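Local coordinates for hydrogenase maturation factor (Thermoanaerobacter tengcongensis, PDB 3VTI), which is S-carbamoylated by HypF and probably carries out the ATP-dependent dehydration that forms a nitrile during the maturation of [NiFe]-hydrogenases, at residues C[84-87]-C[88-92]; C[181-184]-C[185-189]; C[220-224]-C[225-229]; C[255-259]-C[260-264]. All coordinates share one frame; numbering follows the deposited sequence.

Overall arrangement
Four local contacts sample the two halves of this AIR-synthase-related chain. Contact 1 lies on helix 83-100, in the half related to the AIR synthase N-terminal domain, and the other three lie in the half related to the C-terminal domain. Contact 1 stands apart: its centre is about 29 Å from that of contact 2 and about 40 Å from that of contact 4. Contacts 2 and 4 touch, since Leu-187 CD1 packs 4.1 Å from Val-255 CG2. Contacts 3 and 4 do not meet, although both reach the same mixed sheet and their nearest atoms are about 5 Å apart. Contact 2 comes closest to the metal, with the Ile-184 side chain about 10 Å from the bound magnesium ion.

Contact 1: residues C[84-87]-C[88-92]; sequences EDLK and KIVKS
Lys-88 folds back over the preceding turn of helix 83-100 toward Glu-84 and Asp-85. This helix is the crossover of a beta-alpha-beta unit, joining the parallel strands 66-78 and 103-112. Starting at the root of the lysine, CB sits 3.4 Å from Asp-85 O. The next two carbons move across to the neighbouring carbonyl, and CG and CD each lie 3.5 Å from Glu-84 O. A bend at chi3 (84°) then turns the chain, and NZ ends at a water 2.8 Å away, to which it donates. The water in turn donates a weak hydrogen bond to Asp-85 OD1, so the opposite charges, 4.9 Å apart from NZ to OD1, are joined through solvent without touching. Phe-43 adds a cation-pi partner for the same lysine.

The backbone underneath is regular helix: Ile-89 N, Val-90 N and Lys-91 N donate to the carbonyls of Asp-85, Leu-86 and Lys-87, while the bond from Lys-88 N to Glu-84 O is weak. Of these, Val-90 N to Leu-86 O is the straightest (172°). Away from the lysine lies an apolar side, where Leu-86 and Val-90 run at a slant to each other and pack against Ile-4 and Ala-11, respectively, of the second subunit, another copy of this protein. Within the chain Leu-86 also reaches Ile-120, and Ile-89 reaches Ile-122 and Phe-43. In the Leu-86 and Val-90 pair the touching atoms are CG of the leucine and CG2 of the valine, 4.2 Å apart.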
loop_
_atom_site.group_PDB
_atom_site.type_symbol
_atom_site.label_atom_id
_atom_site.label_comp_id
_atom_site.label_asym_id
_atom_site.label_seq_id
_atom_site.Cartn_x
_atom_site.Cartn_y
_atom_site.Cartn_z
ATOM N N GLU C 84 14.234 -9.450 -7.594
ATOM C CA GLU C 84 15.351 -8.671 -8.132
ATOM C C GLU C 84 15.050 -7.171 -8.117
ATOM O O GLU C 84 15.960 -6.349 -7.977
ATOM C CB GLU C 84 15.746 -9.138 -9.540
ATOM C CG GLU C 84 16.231 -10.608 -9.626
ATOM C CD GLU C 84 17.432 -10.942 -8.717
ATOM O OE1 GLU C 84 18.302 -10.065 -8.490
ATOM O OE2 GLU C 84 17.507 -12.101 -8.235
ATOM N N ASP C 85 13.775 -6.821 -8.257
ATOM C CA ASP C 85 13.340 -5.437 -8.090
ATOM C C ASP C 85 13.472 -5.026 -6.629
ATOM O O ASP C 85 13.862 -3.894 -6.322
ATOM C CB ASP C 85 11.895 -5.252 -8.567
ATOM C CG ASP C 85 11.749 -5.375 -10.082
ATOM O OD1 ASP C 85 12.677 -5.878 -10.756
ATOM O OD2 ASP C 85 10.689 -4.970 -10.597
ATOM N N LEU C 86 13.163 -5.960 -5.732
ATOM C CA LEU C 86 13.274 -5.709 -4.300
ATOM C C LEU C 86 14.725 -5.481 -3.867
ATOM O O LEU C 86 14.999 -4.563 -3.096
ATOM C CB LEU C 86 12.627 -6.837 -3.491
ATOM C CG LEU C 86 12.603 -6.663 -1.969
ATOM C CD1 LEU C 86 11.633 -5.565 -1.526
ATOM C CD2 LEU C 86 12.279 -7.984 -1.299
ATOM N N LYS C 87 15.643 -6.300 -4.375
ATOM C CA LYS C 87 17.065 -6.130 -4.092
ATOM C C LYS C 87 17.560 -4.749 -4.526
ATOM O O LYS C 87 18.405 -4.155 -3.864
ATOM C CB LYS C 87 17.891 -7.231 -4.766
ATOM C CG LYS C 87 17.740 -8.607 -4.129
ATOM C CD LYS C 87 18.754 -9.596 -4.675
ATOM C CE LYS C 87 18.599 -10.964 -4.016
ATOM N NZ LYS C 87 19.560 -11.968 -4.549
ATOM N N LYS C 88 17.020 -4.248 -5.635
ATOM C CA LYS C 88 17.358 -2.919 -6.147
ATOM C C LYS C 88 16.831 -1.801 -5.241
ATOM O O LYS C 88 17.523 -0.809 -5.000
ATOM C CB LYS C 88 16.826 -2.729 -7.575
ATOM C CG LYS C 88 17.663 -3.393 -8.653
ATOM C CD LYS C 88 16.864 -3.651 -9.939
ATOM C CE LYS C 88 16.805 -2.423 -10.849
ATOM N NZ LYS C 88 16.195 -2.765 -12.169
ATOM N N ILE C 89 15.607 -1.968 -4.752
ATOM C CA ILE C 89 14.985 -1.005 -3.846
ATOM C C ILE C 89 15.757 -0.927 -2.535
ATOM O O ILE C 89 16.123 0.161 -2.082
ATOM C CB ILE C 89 13.495 -1.354 -3.593
ATOM C CG1 ILE C 89 12.667 -1.053 -4.843
ATOM C CG2 ILE C 89 12.940 -0.600 -2.383
ATOM C CD1 ILE C 89 11.310 -1.710 -4.845
ATOM N N VAL C 90 16.024 -2.095 -1.953
ATOM C CA VAL C 90 16.721 -2.204 -0.677
ATOM C C VAL C 90 18.136 -1.612 -0.768
ATOM O O VAL C 90 18.540 -0.833 0.100
ATOM C CB VAL C 90 16.713 -3.679 -0.163
ATOM C CG1 VAL C 90 17.481 -3.826 1.131
ATOM C CG2 VAL C 90 15.277 -4.150 0.055
ATOM N N LYS C 91 18.863 -1.971 -1.829
ATOM C CA LYS C 91 20.174 -1.389 -2.142
ATOM C C LYS C 91 20.142 0.146 -2.184
ATOM O O LYS C 91 20.992 0.803 -1.575
ATOM C CB LYS C 91 20.688 -1.935 -3.479
ATOM C CG LYS C 91 22.148 -1.616 -3.804
ATOM C CD LYS C 91 22.481 -2.030 -5.226
ATOM C CE LYS C 91 23.988 -2.017 -5.487
ATOM N NZ LYS C 91 24.519 -0.623 -5.579
ATOM N N SER C 92 19.164 0.701 -2.905
ATOM C CA SER C 92 18.971 2.152 -2.988
ATOM C C SER C 92 18.713 2.784 -1.622
ATOM O O SER C 92 19.184 3.884 -1.344
ATOM C CB SER C 92 17.822 2.488 -3.922
ATOM O OG SER C 92 18.177 2.240 -5.260
HETATM O O HOH W 1 13.507 -3.418 -12.313
#

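Contact 2: residues C[181-184]-C[185-189]; sequences NGLI and EKLMT
Ile-184 turns CG2 directly opposite its backbone N, while Met-188, one turn on, keeps CG beside its own N (chi1 -68°); the two branches thus come to lie side by side, pointing the same way, with CG2 4.0 Å from Met-188 CG. Further out the methionine bends at both chi2 and chi3. A second pair is built similarly: Leu-183 and Leu-187 run alongside each other and meet through their methyls, CD2 of the first 3.8 Å from CD1 of the second.

Both are i to i+4 pairs; the leucines lie within helix 181-187, and Met-188 stands just past its end. They form the inward side here, in the half of the chain related to the AIR synthase C-terminal domain. Leu-187 and Met-188 press on Ile-194 of strand 194-198. Ile-184 reaches Leu-197 of that strand, and its side chain is about 7 Å from that of the magnesium ligand Asp-199.

The backbone bonds are uneven. Glu-185 N donates to Asn-181 O at 2.9 Å, but Lys-186 N is divided between Gly-182 O, 3.3 Å away, and a weak, strongly bent bond (121°) to Leu-183 O. Met-188 N to Ile-184 O is shorter, 2.8 Å, and leads into the 3-10 segment that begins at Met-188. There Thr-189 OG1 turns back and donates to Lys-186 O from above the plane of that carbonyl, at 3.1 Å.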
loop_
_atom_site.group_PDB
_atom_site.type_symbol
_atom_site.label_atom_id
_atom_site.label_comp_id
_atom_site.label_asym_id
_atom_site.label_seq_id
_atom_site.Cartn_x
_atom_site.Cartn_y
_atom_site.Cartn_z
ATOM N N ASN C 181 19.916 16.724 4.707
ATOM C CA ASN C 181 20.365 16.942 6.073
ATOM C C ASN C 181 21.753 17.585 6.150
ATOM O O ASN C 181 22.032 18.314 7.099
ATOM C CB ASN C 181 20.317 15.645 6.871
ATOM C CG ASN C 181 21.222 14.581 6.307
ATOM O OD1 ASN C 181 21.267 14.360 5.096
ATOM N ND2 ASN C 181 21.952 13.907 7.187
ATOM N N GLY C 182 22.600 17.319 5.150
ATOM C CA GLY C 182 23.918 17.940 5.034
ATOM C C GLY C 182 23.824 19.434 4.769
ATOM O O GLY C 182 24.519 20.237 5.409
ATOM N N LEU C 183 22.953 19.812 3.832
ATOM C CA LEU C 183 22.695 21.208 3.520
ATOM C C LEU C 183 22.071 21.947 4.715
ATOM O O LEU C 183 22.465 23.074 5.042
ATOM C CB LEU C 183 21.803 21.307 2.280
ATOM C CG LEU C 183 21.313 22.668 1.782
ATOM C CD1 LEU C 183 21.301 22.715 0.278
ATOM C CD2 LEU C 183 19.933 22.944 2.306
ATOM N N ILE C 184 21.101 21.303 5.354
ATOM C CA ILE C 184 20.445 21.850 6.539
ATOM C C ILE C 184 21.444 22.039 7.699
ATOM O O ILE C 184 21.434 23.069 8.383
ATOM C CB ILE C 184 19.210 20.993 6.917
ATOM C CG1 ILE C 184 18.130 21.154 5.836
ATOM C CG2 ILE C 184 18.648 21.385 8.267
ATOM C CD1 ILE C 184 16.996 20.123 5.882
ATOM N N GLU C 185 22.333 21.066 7.885
ATOM C CA GLU C 185 23.388 21.183 8.888
ATOM C C GLU C 185 24.225 22.469 8.706
ATOM O O GLU C 185 24.582 23.133 9.687
ATOM C CB GLU C 185 24.288 19.937 8.873
ATOM C CG GLU C 185 25.388 19.938 9.955
ATOM C CD GLU C 185 26.274 18.695 9.905
ATOM O OE1 GLU C 185 25.898 17.654 10.500
ATOM O OE2 GLU C 185 27.345 18.761 9.265
ATOM N N LYS C 186 24.534 22.816 7.458
ATOM C CA LYS C 186 25.316 24.030 7.178
ATOM C C LYS C 186 24.477 25.292 7.365
ATOM O O LYS C 186 25.012 26.349 7.683
ATOM C CB LYS C 186 25.942 24.005 5.773
ATOM C CG LYS C 186 26.971 22.902 5.559
ATOM C CD LYS C 186 27.474 22.878 4.116
ATOM C CE LYS C 186 28.633 23.854 3.903
ATOM N NZ LYS C 186 28.795 24.220 2.463
ATOM N N LEU C 187 23.170 25.178 7.157
ATOM C CA LEU C 187 22.262 26.294 7.392
ATOM C C LEU C 187 22.091 26.542 8.879
ATOM O O LEU C 187 22.019 27.682 9.310
ATOM C CB LEU C 187 20.895 26.049 6.742
ATOM C CG LEU C 187 20.712 26.421 5.273
ATOM C CD1 LEU C 187 19.415 25.830 4.717
ATOM C CD2 LEU C 187 20.742 27.935 5.060
ATOM N N MET C 188 22.036 25.462 9.655
ATOM C CA MET C 188 21.804 25.553 11.089
ATOM C C MET C 188 22.988 26.169 11.833
ATOM O O MET C 188 22.939 26.352 13.053
ATOM C CB MET C 188 21.405 24.193 11.672
ATOM C CG MET C 188 20.020 23.672 11.209
ATOM S SD MET C 188 18.686 24.902 11.054
ATOM C CE MET C 188 18.495 25.487 12.743
ATOM N N THR C 189 24.039 26.498 11.087
ATOM C CA THR C 189 25.104 27.385 11.568
ATOM C C THR C 189 24.511 28.737 11.950
ATOM O O THR C 189 24.995 29.391 12.879
ATOM C CB THR C 189 26.169 27.611 10.479
ATOM O OG1 THR C 189 26.810 26.370 10.189
ATOM C CG2 THR C 189 27.224 28.589 10.943
HETATM O O HOH W 2 23.249 15.971 9.203
#

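Contact 3: residues C[220-224]-C[225-229]; sequences IKIYE and EKLPV
Tyr-223 and Glu-224, at the end of strand 219-223, accept backbone hydrogen bonds from Lys-226 and Leu-227, which fold 225-229 back against the strand. Lys-226 N donates to Tyr-223 O at 3.0 Å and Leu-227 N to Glu-224 O at 3.1 Å, the second being the straighter (165° against 144°). Each spans three residues, the spacing of a 3-10 turn, and each donor stands well above the plane of its carbonyl. The chain thereby leaves the mixed sheet of the domain and heads for helix 231-240.

Apolar packing lies beneath the turn. Leu-227 points back at the strand and puts CD2 4.2 Å from Ile-222 CD1. The same leucine rests on Ile-292 and Ile-281 of neighbouring strands, so the pair belongs to the core beside the sheet. On the other side of the backbone, Tyr-223 and Lys-226 meet through their CB atoms, 4.1 Å apart.

Glu-225 brings a carboxylate oxygen against the tyrosine. Its CG lies between backbone N and carbonyl carbon, and a bend at chi2 returns the carboxylate over the turn, so that OE2 comes 3.4 Å from Tyr-223 CB. OE2 also sits in the plane of the tyrosine ring at its edge, 4.0 Å from CD1, while the carboxylate is turned 56° to the ring.

The C-H at CD1, slightly positive, lies toward OE2, so the approach may be mildly attractive, though the distance is long; the two backbone bonds and the buried leucine probably count for more.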
loop_
_atom_site.group_PDB
_atom_site.type_symbol
_atom_site.label_atom_id
_atom_site.label_comp_id
_atom_site.label_asym_id
_atom_site.label_seq_id
_atom_site.Cartn_x
_atom_site.Cartn_y
_atom_site.Cartn_z
ATOM N N ILE C 220 3.053 35.986 2.117
ATOM C CA ILE C 220 4.329 35.783 1.428
ATOM C C ILE C 220 4.268 36.276 -0.013
ATOM O O ILE C 220 3.343 35.936 -0.768
ATOM C CB ILE C 220 4.815 34.301 1.470
ATOM C CG1 ILE C 220 4.962 33.826 2.919
ATOM C CG2 ILE C 220 6.164 34.164 0.760
ATOM C CD1 ILE C 220 5.534 32.438 3.082
ATOM N N LYS C 221 5.262 37.066 -0.367
ATOM C CA LYS C 221 5.401 37.538 -1.705
ATOM C C LYS C 221 6.607 36.946 -2.368
ATOM O O LYS C 221 7.700 37.060 -1.889
ATOM C CB LYS C 221 5.493 39.048 -1.720
ATOM C CG LYS C 221 5.540 39.630 -3.099
ATOM C CD LYS C 221 5.122 41.067 -3.085
ATOM C CE LYS C 221 3.627 41.224 -3.080
ATOM N NZ LYS C 221 3.136 41.831 -4.323
ATOM N N ILE C 222 6.379 36.305 -3.491
ATOM C CA ILE C 222 7.472 35.786 -4.307
ATOM C C ILE C 222 7.606 36.486 -5.670
ATOM O O ILE C 222 6.699 37.194 -6.129
ATOM C CB ILE C 222 7.425 34.245 -4.461
ATOM C CG1 ILE C 222 6.163 33.799 -5.208
ATOM C CG2 ILE C 222 7.545 33.574 -3.095
ATOM C CD1 ILE C 222 6.113 32.302 -5.526
ATOM N N TYR C 223 8.757 36.283 -6.305
ATOM C CA TYR C 223 9.095 36.982 -7.541
ATOM C C TYR C 223 9.325 36.005 -8.684
ATOM O O TYR C 223 10.218 35.158 -8.625
ATOM C CB TYR C 223 10.288 37.932 -7.319
ATOM C CG TYR C 223 9.951 39.037 -6.338
ATOM C CD1 TYR C 223 9.448 40.260 -6.780
ATOM C CD2 TYR C 223 10.085 38.842 -4.960
ATOM C CE1 TYR C 223 9.108 41.273 -5.873
ATOM C CE2 TYR C 223 9.748 39.838 -4.049
ATOM C CZ TYR C 223 9.261 41.052 -4.511
ATOM O OH TYR C 223 8.925 42.036 -3.613
ATOM N N GLU C 224 8.490 36.128 -9.712
ATOM C CA GLU C 224 8.549 35.270 -10.895
ATOM C C GLU C 224 9.957 35.122 -11.477
ATOM O O GLU C 224 10.438 34.002 -11.645
ATOM C CB GLU C 224 7.588 35.794 -11.966
ATOM C CG GLU C 224 7.514 34.937 -13.221
ATOM C CD GLU C 224 6.499 35.470 -14.215
ATOM O OE1 GLU C 224 6.615 36.657 -14.624
ATOM O OE2 GLU C 224 5.588 34.696 -14.583
ATOM N N GLU C 225 10.599 36.252 -11.768
ATOM C CA GLU C 225 11.950 36.292 -12.342
ATOM C C GLU C 225 13.031 35.631 -11.484
ATOM O O GLU C 225 14.091 35.268 -11.994
ATOM C CB GLU C 225 12.372 37.737 -12.650
ATOM C CG GLU C 225 12.075 38.746 -11.538
ATOM C CD GLU C 225 10.615 39.207 -11.548
ATOM O OE1 GLU C 225 10.187 39.767 -12.580
ATOM O OE2 GLU C 225 9.894 38.998 -10.540
ATOM N N LYS C 226 12.756 35.481 -10.191
ATOM C CA LYS C 226 13.721 34.926 -9.252
ATOM C C LYS C 226 13.535 33.439 -8.994
ATOM O O LYS C 226 14.327 32.846 -8.271
ATOM C CB LYS C 226 13.680 35.694 -7.925
ATOM C CG LYS C 226 14.367 37.063 -7.959
ATOM C CD LYS C 226 15.887 36.927 -8.077
ATOM C CE LYS C 226 16.522 38.202 -8.611
ATOM N NZ LYS C 226 16.289 38.363 -10.078
ATOM N N LEU C 227 12.509 32.836 -9.584
ATOM C CA LEU C 227 12.219 31.416 -9.351
ATOM C C LEU C 227 13.072 30.502 -10.231
ATOM O O LEU C 227 13.044 30.618 -11.458
ATOM C CB LEU C 227 10.729 31.115 -9.543
ATOM C CG LEU C 227 9.735 31.847 -8.628
ATOM C CD1 LEU C 227 8.286 31.693 -9.112
ATOM C CD2 LEU C 227 9.876 31.399 -7.177
ATOM N N PRO C 228 13.858 29.609 -9.599
ATOM C CA PRO C 228 14.722 28.695 -10.343
ATOM C C PRO C 228 13.960 27.493 -10.891
ATOM O O PRO C 228 13.196 26.842 -10.167
ATOM C CB PRO C 228 15.760 28.252 -9.300
ATOM C CG PRO C 228 15.074 28.382 -8.006
ATOM C CD PRO C 228 14.051 29.487 -8.142
ATOM N N VAL C 229 14.179 27.203 -12.165
ATOM C CA VAL C 229 13.462 26.127 -12.826
ATOM C C VAL C 229 14.226 25.707 -14.074
ATOM O O VAL C 229 14.587 26.565 -14.903
ATOM C CB VAL C 229 11.987 26.554 -13.173
ATOM C CG1 VAL C 229 11.951 27.871 -13.962
ATOM C CG2 VAL C 229 11.241 25.438 -13.894
#

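Contact 4: residues C[255-259]-C[260-264]; sequences VVVER and DYAEK
Val-257 and Ala-262 face each other across the bend that carries the chain from strand 254-257 into helix 262-270. The valine points at the helix, and with its CG2 branch between backbone N and carbonyl carbon (CG1 at chi1 -62°) that methyl is the one presented. It lies over the alanine root, 3.6 Å from Ala-262 CA and 3.8 Å from Ala-262 CB. The alanine methyl also rests 3.7 Å from Arg-259 O. Ile-146 of the adjacent strand touches both side chains, tying the helix start to the sheet.

The second pair is more exposed. Tyr-261 meets Glu-258 at an oblique slant, with CD2 3.8 Å from Glu-258 CB, so only the aliphatic base of the glutamate touches the ring. Behind them Tyr-261 N donates to Glu-258 O at 2.9 Å, a three-residue turn bond whose donor lies above the carbonyl plane. Arg-259 at the bend places NH2 in a salt bridge with Glu-283 OE2 on strand 279-285. That strand runs parallel to 254-257 with 146-149 between them, so the bend opens a split beta-alpha-beta unit.

What crosses the bend is mainly a methyl on an alanine, a carbon beside a ring and one backbone bond; with no salt bridge between the segments, the buried valine-alanine pair and the turn bond probably define the joint.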
loop_
_atom_site.group_PDB
_atom_site.type_symbol
_atom_site.label_atom_id
_atom_site.label_comp_id
_atom_site.label_asym_id
_atom_site.label_seq_id
_atom_site.Cartn_x
_atom_site.Cartn_y
_atom_site.Cartn_z
ATOM N N VAL C 255 13.271 27.862 2.667
ATOM C CA VAL C 255 13.851 28.422 3.878
ATOM C C VAL C 255 13.370 29.829 4.146
ATOM O O VAL C 255 13.406 30.676 3.278
ATOM C CB VAL C 255 15.377 28.517 3.770
ATOM C CG1 VAL C 255 16.003 28.723 5.135
ATOM C CG2 VAL C 255 15.953 27.296 3.078
ATOM N N VAL C 256 12.945 30.073 5.371
ATOM C CA VAL C 256 12.651 31.426 5.823
ATOM C C VAL C 256 13.724 31.848 6.834
ATOM O O VAL C 256 14.049 31.082 7.737
ATOM C CB VAL C 256 11.228 31.523 6.430
ATOM C CG1 VAL C 256 10.860 32.951 6.716
ATOM C CG2 VAL C 256 10.207 30.924 5.474
ATOM N N VAL C 257 14.273 33.054 6.668
ATOM C CA VAL C 257 15.364 33.559 7.522
ATOM C C VAL C 257 15.168 35.009 7.947
ATOM O O VAL C 257 14.383 35.739 7.346
ATOM C CB VAL C 257 16.761 33.485 6.825
ATOM C CG1 VAL C 257 17.130 32.068 6.499
ATOM C CG2 VAL C 257 16.784 34.326 5.561
ATOM N N GLU C 258 15.904 35.424 8.975
ATOM C CA GLU C 258 15.993 36.834 9.323
ATOM C C GLU C 258 16.612 37.630 8.182
ATOM O O GLU C 258 17.543 37.171 7.511
ATOM C CB GLU C 258 16.799 37.049 10.606
ATOM C CG GLU C 258 16.024 36.752 11.878
ATOM C CD GLU C 258 16.375 37.697 13.012
ATOM O OE1 GLU C 258 16.228 38.922 12.822
ATOM O OE2 GLU C 258 16.784 37.215 14.095
ATOM N N ARG C 259 16.084 38.833 7.988
ATOM C CA ARG C 259 16.467 39.709 6.895
ATOM C C ARG C 259 17.988 39.849 6.720
ATOM O O ARG C 259 18.494 39.743 5.599
ATOM C CB ARG C 259 15.828 41.084 7.107
ATOM C CG ARG C 259 15.554 41.841 5.828
ATOM C CD ARG C 259 14.609 43.009 6.057
ATOM N NE ARG C 259 13.772 43.255 4.877
ATOM C CZ ARG C 259 14.117 44.041 3.860
ATOM N NH1 ARG C 259 15.289 44.658 3.862
ATOM N NH2 ARG C 259 13.289 44.212 2.836
ATOM N N ASP C 260 18.703 40.085 7.823
ATOM C CA ASP C 260 20.149 40.331 7.786
ATOM C C ASP C 260 20.975 39.081 7.455
ATOM O O ASP C 260 22.140 39.183 7.086
ATOM C CB ASP C 260 20.631 40.961 9.107
ATOM C CG ASP C 260 20.641 42.494 9.074
ATOM O OD1 ASP C 260 20.154 43.093 8.086
ATOM O OD2 ASP C 260 21.144 43.105 10.047
ATOM N N TYR C 261 20.369 37.903 7.568
ATOM C CA TYR C 261 21.107 36.650 7.382
ATOM C C TYR C 261 20.829 35.955 6.056
ATOM O O TYR C 261 21.404 34.899 5.774
ATOM C CB TYR C 261 20.871 35.708 8.570
ATOM C CG TYR C 261 21.402 36.270 9.864
ATOM C CD1 TYR C 261 22.670 35.929 10.327
ATOM C CD2 TYR C 261 20.646 37.176 10.613
ATOM C CE1 TYR C 261 23.165 36.466 11.515
ATOM C CE2 TYR C 261 21.126 37.709 11.792
ATOM C CZ TYR C 261 22.382 37.351 12.239
ATOM O OH TYR C 261 22.845 37.882 13.413
ATOM N N ALA C 262 19.980 36.571 5.237
ATOM C CA ALA C 262 19.571 35.999 3.954
ATOM C C ALA C 262 20.724 35.796 2.978
ATOM O O ALA C 262 20.810 34.757 2.322
ATOM C CB ALA C 262 18.475 36.845 3.320
ATOM N N GLU C 263 21.596 36.793 2.877
ATOM C CA GLU C 263 22.775 36.706 2.020
ATOM C C GLU C 263 23.684 35.548 2.443
ATOM O O GLU C 263 24.213 34.815 1.596
ATOM C CB GLU C 263 23.550 38.043 1.986
ATOM C CG GLU C 263 22.834 39.214 1.254
ATOM C CD GLU C 263 22.227 38.824 -0.118
ATOM O OE1 GLU C 263 22.869 38.060 -0.881
ATOM O OE2 GLU C 263 21.105 39.292 -0.441
ATOM N N LYS C 264 23.844 35.378 3.755
ATOM C CA LYS C 264 24.665 34.303 4.302
ATOM C C LYS C 264 24.040 32.951 4.041
ATOM O O LYS C 264 24.748 31.992 3.757
ATOM C CB LYS C 264 24.898 34.493 5.802
ATOM C CG LYS C 264 25.899 35.608 6.126
ATOM C CD LYS C 264 25.931 35.935 7.622
ATOM C CE LYS C 264 26.295 37.401 7.886
ATOM N NZ LYS C 264 27.641 37.754 7.345
#